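Local coordinates for protein Esterase/lipase (Uncultured bacterium, PDB 3K6K) that probably hydrolyses carboxylic esters, as a bacterial homologue of hormone-sensitive lipase with the alpha/beta hydrolase fold, at residues E262-A266 with A267-V271; L48-R51 with F52-E56; K298-C301 with H302-A306. All blocks are in the same frame, centred on the assembly; numbering follows the deposited sequence.

Contact 3 stands between the other two. Its centre is 20 Å from that of contact 1 and 22 Å from that of contact 2, with nearest atoms about 6 Å and 10 Å apart. Contacts 1 and 2 lie on opposite sides of the chain's centre, 36 Å between centres. The link between 1 and 3 runs through strand 271-276: contact 1 turns the chain into it, and two of its side chains bind helix 291-305 of contact 3. Helix 96-110 touches both contact 2 and contact 3. Contacts 1 and 2 each hold a sulfate, probably from the crystallisation liquor, and none of the three contains a residue of the probable Ser-His-Glu catalytic triad.

Contact 1. Residues E262-A266 with A267-V271; sequences ERAGA and AGVSV. With SO4 (sulfate ion), chain F.
Helix 254-266 ends in a Schellman motif: Val269 N reaches back to Ala264 O at 3.0 Å, Gly268 N bonds Gly265 O at 2.9 Å, and Gly268 takes a positive phi of 84°. A side chain at Gly268 would be jammed against the preceding carbonyl oxygen, so these backbone angles call for glycine. The turn steers the chain toward strand 271-276, an edge strand of the sheet within this chain.

The apolar contact usual in this motif is present, with Ala264 CB 4.0 Å from Val269 CB. Val271 adds a second wall, its CG2 lying 3.8 Å from Ala264 CB. With CG1 anti to the backbone N (chi1 -178°), CG2 lies beside that N and is the branch that meets the helix. Met243 of strand 243-248 touches all three side chains.

On the helix, Arg263 bends at its second torsion (-53°) and presents its guanidinium edge to two anions. NE points in plane at the anti lone pair of Glu262 OE2, 2.9 Å away in a salt bridge. NH1 and NH2 both donate to O4 of the sulfate, NH2 being the nearer at 2.6 Å. Arg194 binds the same ion, and Trp195 of the second subunit makes a cation-pi contact with Arg263. Losing the guanidinium to an alanine here would probably leave Glu262 OE2 without its charged mate and the sulfate less firmly held. Beyond the turn, Val271 joins an antiparallel ladder with a strand of the second subunit, which carries the sheet across the interface. A water bridges Gly265 O and Val269 O, donating to both, 2.7 Å from each.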
ATOM      1  N   GLU A 262      -2.355  -3.856   6.932  1.00 11.39           N
ATOM      2  CA  GLU A 262      -3.169  -5.037   7.112  1.00 12.21           C
ATOM      3  C   GLU A 262      -4.370  -4.739   8.037  1.00 12.55           C
ATOM      4  O   GLU A 262      -5.569  -4.879   7.632  1.00 13.94           O
ATOM      5  CB  GLU A 262      -2.336  -6.187   7.690  1.00 12.65           C
ATOM      6  CG  GLU A 262      -3.041  -7.520   7.692  1.00 12.26           C
ATOM      7  CD  GLU A 262      -2.107  -8.592   8.056  1.00 14.00           C
ATOM      8  OE1 GLU A 262      -1.575  -9.258   7.179  1.00 16.78           O
ATOM      9  OE2 GLU A 262      -1.808  -8.723   9.244  1.00 18.03           O
ATOM     10  N   ARG A 263      -4.052  -4.246   9.231  1.00 10.97           N
ATOM     11  CA  ARG A 263      -4.990  -4.169  10.303  1.00 10.65           C
ATOM     12  C   ARG A 263      -5.875  -2.945  10.143  1.00 10.67           C
ATOM     13  O   ARG A 263      -7.103  -2.954  10.425  1.00  8.91           O
ATOM     14  CB  ARG A 263      -4.280  -4.178  11.674  1.00 11.29           C
ATOM     15  CG  ARG A 263      -3.273  -5.380  11.869  1.00 12.10           C
ATOM     16  CD  ARG A 263      -3.937  -6.776  11.587  1.00 16.48           C
ATOM     17  NE  ARG A 263      -2.968  -7.874  11.773  1.00 22.66           N
ATOM     18  CZ  ARG A 263      -2.599  -8.372  12.960  1.00 22.74           C
ATOM     19  NH1 ARG A 263      -3.144  -7.892  14.076  1.00 22.16           N
ATOM     20  NH2 ARG A 263      -1.682  -9.345  13.037  1.00 20.32           N
ATOM     21  N   ALA A 264      -5.299  -1.868   9.682  1.00 11.54           N
ATOM     22  CA  ALA A 264      -6.183  -0.726   9.488  1.00 13.08           C
ATOM     23  C   ALA A 264      -7.225  -1.080   8.355  1.00 13.69           C
ATOM     24  O   ALA A 264      -8.430  -0.802   8.487  1.00 15.44           O
ATOM     25  CB  ALA A 264      -5.422   0.489   9.242  1.00 11.01           C
ATOM     26  N   GLY A 265      -6.786  -1.761   7.303  1.00 14.84           N
ATOM     27  CA  GLY A 265      -7.675  -2.037   6.169  1.00 15.11           C
ATOM     28  C   GLY A 265      -8.781  -2.963   6.624  1.00 16.16           C
ATOM     29  O   GLY A 265      -9.921  -2.747   6.273  1.00 16.68           O
ATOM     30  N   ALA A 266      -8.439  -3.934   7.475  1.00 15.98           N
ATOM     31  CA  ALA A 266      -9.390  -4.955   7.941  1.00 16.49           C
ATOM     32  C   ALA A 266     -10.375  -4.367   8.932  1.00 16.40           C
ATOM     33  O   ALA A 266     -11.462  -4.933   9.134  1.00 17.44           O
ATOM     34  CB  ALA A 266      -8.642  -6.158   8.604  1.00 15.35           C
ATOM     35  N   ALA A 267      -9.975  -3.269   9.572  1.00 15.08           N
ATOM     36  CA  ALA A 267     -10.848  -2.490  10.449  1.00 14.49           C
ATOM     37  C   ALA A 267     -11.717  -1.540   9.636  1.00 14.52           C
ATOM     38  O   ALA A 267     -12.501  -0.769  10.185  1.00 13.61           O
ATOM     39  CB  ALA A 267     -10.033  -1.721  11.464  1.00 14.68           C
ATOM     40  N   GLY A 268     -11.569  -1.576   8.315  1.00 14.91           N
ATOM     41  CA  GLY A 268     -12.413  -0.736   7.440  1.00 15.17           C
ATOM     42  C   GLY A 268     -11.917   0.683   7.271  1.00 14.70           C
ATOM     43  O   GLY A 268     -12.685   1.536   6.993  1.00 14.95           O
ATOM     44  N   VAL A 269     -10.616   0.914   7.442  1.00 15.54           N
ATOM     45  CA  VAL A 269      -9.996   2.229   7.211  1.00 14.40           C
ATOM     46  C   VAL A 269      -9.494   2.241   5.764  1.00 14.31           C
ATOM     47  O   VAL A 269      -9.007   1.226   5.306  1.00 13.80           O
ATOM     48  CB  VAL A 269      -8.794   2.441   8.225  1.00 14.30           C
ATOM     49  CG1 VAL A 269      -8.060   3.710   7.963  1.00 14.11           C
ATOM     50  CG2 VAL A 269      -9.272   2.494   9.617  1.00 10.72           C
ATOM     51  N   SER A 270      -9.632   3.352   5.041  1.00 15.02           N
ATOM     52  CA  SER A 270      -8.989   3.483   3.695  1.00 15.53           C
ATOM     53  C   SER A 270      -7.484   3.528   3.907  1.00 16.73           C
ATOM     54  O   SER A 270      -7.027   4.240   4.796  1.00 16.79           O
ATOM     55  CB  SER A 270      -9.412   4.752   3.005  1.00 15.60           C
ATOM     56  OG  SER A 270      -8.772   4.871   1.757  1.00 15.03           O
ATOM     57  N   VAL A 271      -6.713   2.752   3.139  1.00 15.88           N
ATOM     58  CA  VAL A 271      -5.291   2.781   3.335  1.00 15.77           C
ATOM     59  C   VAL A 271      -4.600   2.692   2.005  1.00 16.22           C
ATOM     60  O   VAL A 271      -4.894   1.821   1.173  1.00 14.67           O
ATOM     61  CB  VAL A 271      -4.738   1.629   4.239  1.00 15.50           C
ATOM     62  CG1 VAL A 271      -3.231   1.800   4.412  1.00 15.48           C
ATOM     63  CG2 VAL A 271      -5.360   1.641   5.627  1.00 13.52           C
TER
HETATM   64  S   SO4 F 324      -0.675 -10.633  16.004  1.00 57.16           S
HETATM   65  O1  SO4 F 324       0.549 -10.922  15.251  1.00 52.10           O
HETATM   66  O2  SO4 F 324      -1.664 -11.684  15.670  1.00 54.78           O
HETATM   67  O3  SO4 F 324      -0.378 -10.505  17.440  1.00 55.56           O
HETATM   68  O4  SO4 F 324      -1.268  -9.352  15.649  1.00 54.59           O
HETATM   69  O   HOH W   1     -10.290  -0.922   4.356  1.00 17.81           O

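Contact 2. Residues L48-R51 with F52-E56; sequences LCER and FPRAE. With SO4 (sulfate ion), chain E.
The Phe52 ring meets Leu48 O at its edge, with the oxygen near the ring plane and 3.7 Å from CD2. Phe52 is the fourth residue of a type I beta turn that starts at Cys49 and takes the chain out of helix 38-49 toward strand 59-65. Leu48 runs alongside the phenyl group, both pointing the same way, and its CD2 lies 3.8 Å from Phe52 CE2. With CG anti to the carbonyl carbon (chi1 -75°), the ring lies beside its own N, on the side where Leu48 O and Leu48 CD2 reach it. Val101 of helix 96-110 and the loop residues Tyr286 and Phe289 also touch this side chain.

Closing the turn, Phe52 N bonds Cys49 O at 3.1 Å.

The second flat group, the Arg54 guanidinium, has a water in plane at its edge, and NE donates to it at 2.8 Å. That water also lies within bonding distance of Cys49 O and Phe52 O, placing it between the turn and the extended chain beyond. Arg54 NH2 packs against the aliphatic part of Glu50, 3.7 Å from CG. The two side chains run side by side, but their charged planes stand 78° apart and OE2 stays 4.5 Å from NH2, beyond a salt bridge. Farther along, Glu56 N donates to sulfate O3 at 3.0 Å.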
ATOM      1  N   LEU A  48      23.493  19.215  13.444  1.00 35.72           N
ATOM      2  CA  LEU A  48      23.521  18.663  12.096  1.00 36.68           C
ATOM      3  C   LEU A  48      22.269  19.121  11.310  1.00 36.91           C
ATOM      4  O   LEU A  48      22.364  19.589  10.167  1.00 37.43           O
ATOM      5  CB  LEU A  48      23.645  17.144  12.180  1.00 36.90           C
ATOM      6  CG  LEU A  48      23.966  16.267  10.964  1.00 39.49           C
ATOM      7  CD1 LEU A  48      24.980  15.163  11.376  1.00 43.44           C
ATOM      8  CD2 LEU A  48      22.714  15.641  10.297  1.00 41.35           C
ATOM      9  N   CYS A  49      21.100  19.067  11.929  1.00 36.22           N
ATOM     10  CA  CYS A  49      19.890  19.424  11.190  1.00 36.57           C
ATOM     11  C   CYS A  49      19.757  20.889  10.720  1.00 36.58           C
ATOM     12  O   CYS A  49      19.210  21.107   9.643  1.00 35.50           O
ATOM     13  CB  CYS A  49      18.631  18.929  11.896  1.00 35.94           C
ATOM     14  SG  CYS A  49      18.565  17.155  11.907  1.00 35.80           S
ATOM     15  N   GLU A  50      20.272  21.861  11.483  1.00 37.43           N
ATOM     16  CA  GLU A  50      20.341  23.267  11.027  1.00 38.88           C
ATOM     17  C   GLU A  50      20.982  23.437   9.649  1.00 38.96           C
ATOM     18  O   GLU A  50      20.672  24.388   8.946  1.00 38.33           O
ATOM     19  CB  GLU A  50      21.083  24.140  12.036  1.00 39.44           C
ATOM     20  CG  GLU A  50      20.244  25.237  12.659  1.00 43.38           C
ATOM     21  CD  GLU A  50      20.324  25.229  14.212  1.00 49.99           C
ATOM     22  OE1 GLU A  50      21.436  25.503  14.736  1.00 49.00           O
ATOM     23  OE2 GLU A  50      19.279  24.938  14.891  1.00 49.73           O
ATOM     24  N   ARG A  51      21.874  22.514   9.280  1.00 39.91           N
ATOM     25  CA  ARG A  51      22.555  22.502   7.966  1.00 41.36           C
ATOM     26  C   ARG A  51      21.686  22.226   6.717  1.00 40.82           C
ATOM     27  O   ARG A  51      22.085  22.574   5.609  1.00 40.68           O
ATOM     28  CB  ARG A  51      23.711  21.477   7.950  1.00 42.56           C
ATOM     29  CG  ARG A  51      25.136  22.023   8.195  1.00 46.78           C
ATOM     30  CD  ARG A  51      25.515  22.146   9.690  1.00 52.82           C
ATOM     31  NE  ARG A  51      25.338  23.509  10.259  1.00 58.78           N
ATOM     32  CZ  ARG A  51      26.321  24.268  10.772  1.00 59.22           C
ATOM     33  NH1 ARG A  51      27.575  23.809  10.790  1.00 59.52           N
ATOM     34  NH2 ARG A  51      26.052  25.480  11.284  1.00 56.86           N
ATOM     35  N   PHE A  52      20.545  21.564   6.874  1.00 39.99           N
ATOM     36  CA  PHE A  52      19.730  21.191   5.726  1.00 39.81           C
ATOM     37  C   PHE A  52      18.857  22.346   5.301  1.00 38.60           C
ATOM     38  O   PHE A  52      18.388  23.111   6.154  1.00 39.87           O
ATOM     39  CB  PHE A  52      18.855  20.002   6.071  1.00 40.38           C
ATOM     40  CG  PHE A  52      19.592  18.703   6.121  1.00 43.39           C
ATOM     41  CD1 PHE A  52      19.318  17.702   5.192  1.00 46.76           C
ATOM     42  CD2 PHE A  52      20.562  18.467   7.088  1.00 45.09           C
ATOM     43  CE1 PHE A  52      19.997  16.480   5.248  1.00 47.35           C
ATOM     44  CE2 PHE A  52      21.244  17.243   7.138  1.00 46.03           C
ATOM     45  CZ  PHE A  52      20.961  16.258   6.225  1.00 46.29           C
ATOM     46  N   PRO A  53      18.617  22.485   3.989  1.00 37.15           N
ATOM     47  CA  PRO A  53      17.856  23.645   3.521  1.00 35.56           C
ATOM     48  C   PRO A  53      16.379  23.550   3.914  1.00 34.32           C
ATOM     49  O   PRO A  53      15.907  22.461   4.234  1.00 33.52           O
ATOM     50  CB  PRO A  53      18.074  23.620   2.010  1.00 35.41           C
ATOM     51  CG  PRO A  53      18.181  22.169   1.688  1.00 36.49           C
ATOM     52  CD  PRO A  53      18.975  21.583   2.873  1.00 37.87           C
ATOM     53  N   ARG A  54      15.709  24.704   3.944  1.00 32.45           N
ATOM     54  CA  ARG A  54      14.314  24.874   4.357  1.00 31.39           C
ATOM     55  C   ARG A  54      13.554  25.579   3.209  1.00 31.32           C
ATOM     56  O   ARG A  54      14.139  26.333   2.457  1.00 31.89           O
ATOM     57  CB  ARG A  54      14.242  25.702   5.642  1.00 30.75           C
ATOM     58  CG  ARG A  54      15.001  25.079   6.778  1.00 29.28           C
ATOM     59  CD  ARG A  54      15.159  26.048   7.885  1.00 33.23           C
ATOM     60  NE  ARG A  54      15.967  25.564   9.019  1.00 32.39           N
ATOM     61  CZ  ARG A  54      16.132  26.263  10.153  1.00 33.07           C
ATOM     62  NH1 ARG A  54      15.551  27.466  10.292  1.00 32.19           N
ATOM     63  NH2 ARG A  54      16.863  25.772  11.144  1.00 28.98           N
ATOM     64  N   ALA A  55      12.272  25.327   3.020  1.00 30.09           N
ATOM     65  CA  ALA A  55      11.684  25.864   1.804  1.00 29.89           C
ATOM     66  C   ALA A  55      11.702  27.412   1.815  1.00 29.18           C
ATOM     67  O   ALA A  55      11.442  28.052   2.845  1.00 27.68           O
ATOM     68  CB  ALA A  55      10.293  25.287   1.551  1.00 29.50           C
ATOM     69  N   GLU A  56      12.063  27.981   0.672  1.00 28.94           N
ATOM     70  CA  GLU A  56      12.132  29.421   0.536  1.00 29.47           C
ATOM     71  C   GLU A  56      10.735  29.923   0.742  1.00 28.10           C
ATOM     72  O   GLU A  56       9.791  29.355   0.210  1.00 27.55           O
ATOM     73  CB  GLU A  56      12.636  29.827  -0.857  1.00 29.98           C
ATOM     74  CG  GLU A  56      12.442  31.342  -1.211  1.00 34.21           C
ATOM     75  CD  GLU A  56      13.325  31.772  -2.409  1.00 41.29           C
ATOM     76  OE1 GLU A  56      13.715  32.964  -2.468  1.00 44.27           O
ATOM     77  OE2 GLU A  56      13.645  30.917  -3.289  1.00 40.30           O
TER
HETATM   78  S   SO4 E 323      12.612  25.399  -2.252  1.00 37.05           S
HETATM   79  O1  SO4 E 323      12.940  23.982  -2.304  1.00 37.59           O
HETATM   80  O2  SO4 E 323      11.147  25.526  -2.112  1.00 38.70           O
HETATM   81  O3  SO4 E 323      13.399  25.918  -1.126  1.00 38.43           O
HETATM   82  O4  SO4 E 323      13.019  26.146  -3.431  1.00 37.07           O
HETATM   83  O   HOH W   2      17.118  23.054   8.627  1.00 18.85           O

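Contact 3. Residues K298-C301 with H302-A306; sequences KEIC and HWISA
Four backbone hydrogen bonds join Lys298-Cys301 to His302-Ala306, each from a residue to the one four places earlier, as in an alpha helix. The shortest runs from Ser305 N to Cys301 O at 2.7 Å; Ile304 N bonds Ile300 O, Trp303 N bonds Glu299 O and His302 N bonds Lys298 O in the same way. This is the last turn or so of helix 291-305, the final helix of this alpha/beta hydrolase.

Two polar side chains look to strand 271-276 for their partners: Glu299 makes a salt bridge through OE2 with Lys274, and the indole NE1 of Trp303 donates to Glu272 OE1.

Around these bonds the packing is largely apolar. Ile300 and Ile304 lie alongside each other and point the same way, and the CD1 end of Ile304 meets the CG2 branch of Ile300, one turn earlier, at 3.8 Å. Trp303 has CG anti to its backbone N (first torsion -165°), which swings the indole away from Lys298-Cys301 while CB remains 3.2 Å from Ile300 O. The Trp303 side chain touches Val182, Leu244 and Ile152, on three strands of the sheet, and Ile300 and Ile304 also lie against Val182, while Cys301 touches Gln109 and Ser110 at the end of helix 96-110.

The chemistry is that of an amphipathic helix: Ile300, Trp303 and Ile304 are buried against the sheet, His302 and Ser305 are exposed, and the bond to Glu272 gives the buried indole N-H an acceptor.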
ATOM      1  N   LYS A 298       6.052  15.354  -3.129  1.00 16.49           N
ATOM      2  CA  LYS A 298       5.177  15.878  -4.137  1.00 19.74           C
ATOM      3  C   LYS A 298       3.864  15.112  -4.067  1.00 19.38           C
ATOM      4  O   LYS A 298       2.800  15.737  -4.002  1.00 19.73           O
ATOM      5  CB  LYS A 298       5.819  15.741  -5.521  1.00 21.21           C
ATOM      6  CG  LYS A 298       5.260  16.717  -6.604  1.00 28.73           C
ATOM      7  CD  LYS A 298       5.997  18.132  -6.621  1.00 36.71           C
ATOM      8  CE  LYS A 298       7.252  18.211  -7.530  1.00 38.74           C
ATOM      9  NZ  LYS A 298       8.524  17.663  -6.924  1.00 41.99           N
ATOM     10  N   GLU A 299       3.948  13.778  -4.035  1.00 18.07           N
ATOM     11  CA  GLU A 299       2.766  12.940  -3.979  1.00 17.64           C
ATOM     12  C   GLU A 299       1.936  13.108  -2.700  1.00 17.95           C
ATOM     13  O   GLU A 299       0.687  13.132  -2.780  1.00 16.90           O
ATOM     14  CB  GLU A 299       3.121  11.470  -4.178  1.00 17.64           C
ATOM     15  CG  GLU A 299       3.663  11.205  -5.527  1.00 19.10           C
ATOM     16  CD  GLU A 299       4.048   9.760  -5.764  1.00 21.93           C
ATOM     17  OE1 GLU A 299       4.528   9.512  -6.891  1.00 24.81           O
ATOM     18  OE2 GLU A 299       3.871   8.890  -4.865  1.00 21.77           O
ATOM     19  N   ILE A 300       2.630  13.215  -1.551  1.00 16.89           N
ATOM     20  CA  ILE A 300       1.994  13.395  -0.261  1.00 16.00           C
ATOM     21  C   ILE A 300       1.176  14.654  -0.281  1.00 17.55           C
ATOM     22  O   ILE A 300       0.051  14.680   0.246  1.00 16.52           O
ATOM     23  CB  ILE A 300       2.999  13.521   0.894  1.00 15.63           C
ATOM     24  CG1 ILE A 300       3.614  12.159   1.294  1.00 15.80           C
ATOM     25  CG2 ILE A 300       2.316  14.121   2.136  1.00 11.03           C
ATOM     26  CD1 ILE A 300       4.969  12.321   1.918  1.00 12.69           C
ATOM     27  N   CYS A 301       1.747  15.697  -0.889  1.00 18.84           N
ATOM     28  CA  CYS A 301       1.076  16.991  -0.941  1.00 21.03           C
ATOM     29  C   CYS A 301      -0.125  16.908  -1.866  1.00 21.21           C
ATOM     30  O   CYS A 301      -1.186  17.412  -1.532  1.00 22.32           O
ATOM     31  CB  CYS A 301       2.038  18.148  -1.293  1.00 19.34           C
ATOM     32  SG  CYS A 301       3.144  18.555   0.132  1.00 25.72           S
ATOM     33  N   HIS A 302       0.030  16.257  -3.004  1.00 21.82           N
ATOM     34  CA  HIS A 302      -1.100  16.058  -3.872  1.00 24.29           C
ATOM     35  C   HIS A 302      -2.230  15.355  -3.069  1.00 23.81           C
ATOM     36  O   HIS A 302      -3.417  15.754  -3.118  1.00 24.45           O
ATOM     37  CB  HIS A 302      -0.683  15.236  -5.096  1.00 25.20           C
ATOM     38  CG  HIS A 302      -1.656  15.306  -6.235  1.00 31.73           C
ATOM     39  ND1 HIS A 302      -1.639  16.328  -7.169  1.00 38.52           N
ATOM     40  CD2 HIS A 302      -2.671  14.479  -6.603  1.00 36.65           C
ATOM     41  CE1 HIS A 302      -2.598  16.128  -8.062  1.00 38.23           C
ATOM     42  NE2 HIS A 302      -3.245  15.021  -7.737  1.00 38.02           N
ATOM     43  N   TRP A 303      -1.862  14.317  -2.326  1.00 22.87           N
ATOM     44  CA  TRP A 303      -2.815  13.598  -1.539  1.00 22.04           C
ATOM     45  C   TRP A 303      -3.462  14.557  -0.579  1.00 22.42           C
ATOM     46  O   TRP A 303      -4.695  14.604  -0.462  1.00 22.28           O
ATOM     47  CB  TRP A 303      -2.137  12.517  -0.760  1.00 21.13           C
ATOM     48  CG  TRP A 303      -3.072  11.506  -0.186  1.00 19.90           C
ATOM     49  CD1 TRP A 303      -3.571  10.349  -0.818  1.00 17.36           C
ATOM     50  CD2 TRP A 303      -3.570  11.468   1.148  1.00 15.04           C
ATOM     51  NE1 TRP A 303      -4.379   9.656   0.064  1.00 13.07           N
ATOM     52  CE2 TRP A 303      -4.384  10.315   1.269  1.00 13.90           C
ATOM     53  CE3 TRP A 303      -3.407  12.281   2.249  1.00 12.64           C
ATOM     54  CZ2 TRP A 303      -5.011   9.967   2.486  1.00 16.09           C
ATOM     55  CZ3 TRP A 303      -4.045  11.956   3.417  1.00 13.87           C
ATOM     56  CH2 TRP A 303      -4.834  10.799   3.537  1.00 15.22           C
ATOM     57  N   ILE A 304      -2.638  15.309   0.122  1.00 22.14           N
ATOM     58  CA  ILE A 304      -3.175  16.131   1.145  1.00 23.57           C
ATOM     59  C   ILE A 304      -4.129  17.106   0.510  1.00 25.95           C
ATOM     60  O   ILE A 304      -5.285  17.189   0.884  1.00 25.39           O
ATOM     61  CB  ILE A 304      -2.105  16.870   1.977  1.00 23.03           C
ATOM     62  CG1 ILE A 304      -1.489  15.921   2.998  1.00 19.53           C
ATOM     63  CG2 ILE A 304      -2.738  18.074   2.733  1.00 20.56           C
ATOM     64  CD1 ILE A 304      -0.221  16.462   3.623  1.00 15.50           C
ATOM     65  N   SER A 305      -3.645  17.822  -0.496  1.00 28.79           N
ATOM     66  CA  SER A 305      -4.374  18.977  -0.965  1.00 31.08           C
ATOM     67  C   SER A 305      -5.580  18.574  -1.811  1.00 32.21           C
ATOM     68  O   SER A 305      -6.276  19.451  -2.331  1.00 33.70           O
ATOM     69  CB  SER A 305      -3.419  19.966  -1.677  1.00 31.28           C
ATOM     70  OG  SER A 305      -3.560  19.835  -3.069  1.00 32.23           O
ATOM     71  N   ALA A 306      -5.836  17.272  -1.932  1.00 32.27           N
ATOM     72  CA  ALA A 306      -7.024  16.774  -2.613  1.00 33.41           C
ATOM     73  C   ALA A 306      -8.055  16.104  -1.669  1.00 34.77           C
ATOM     74  O   ALA A 306      -9.048  15.547  -2.133  1.00 34.68           O
ATOM     75  CB  ALA A 306      -6.642  15.843  -3.720  1.00 33.59           C
TER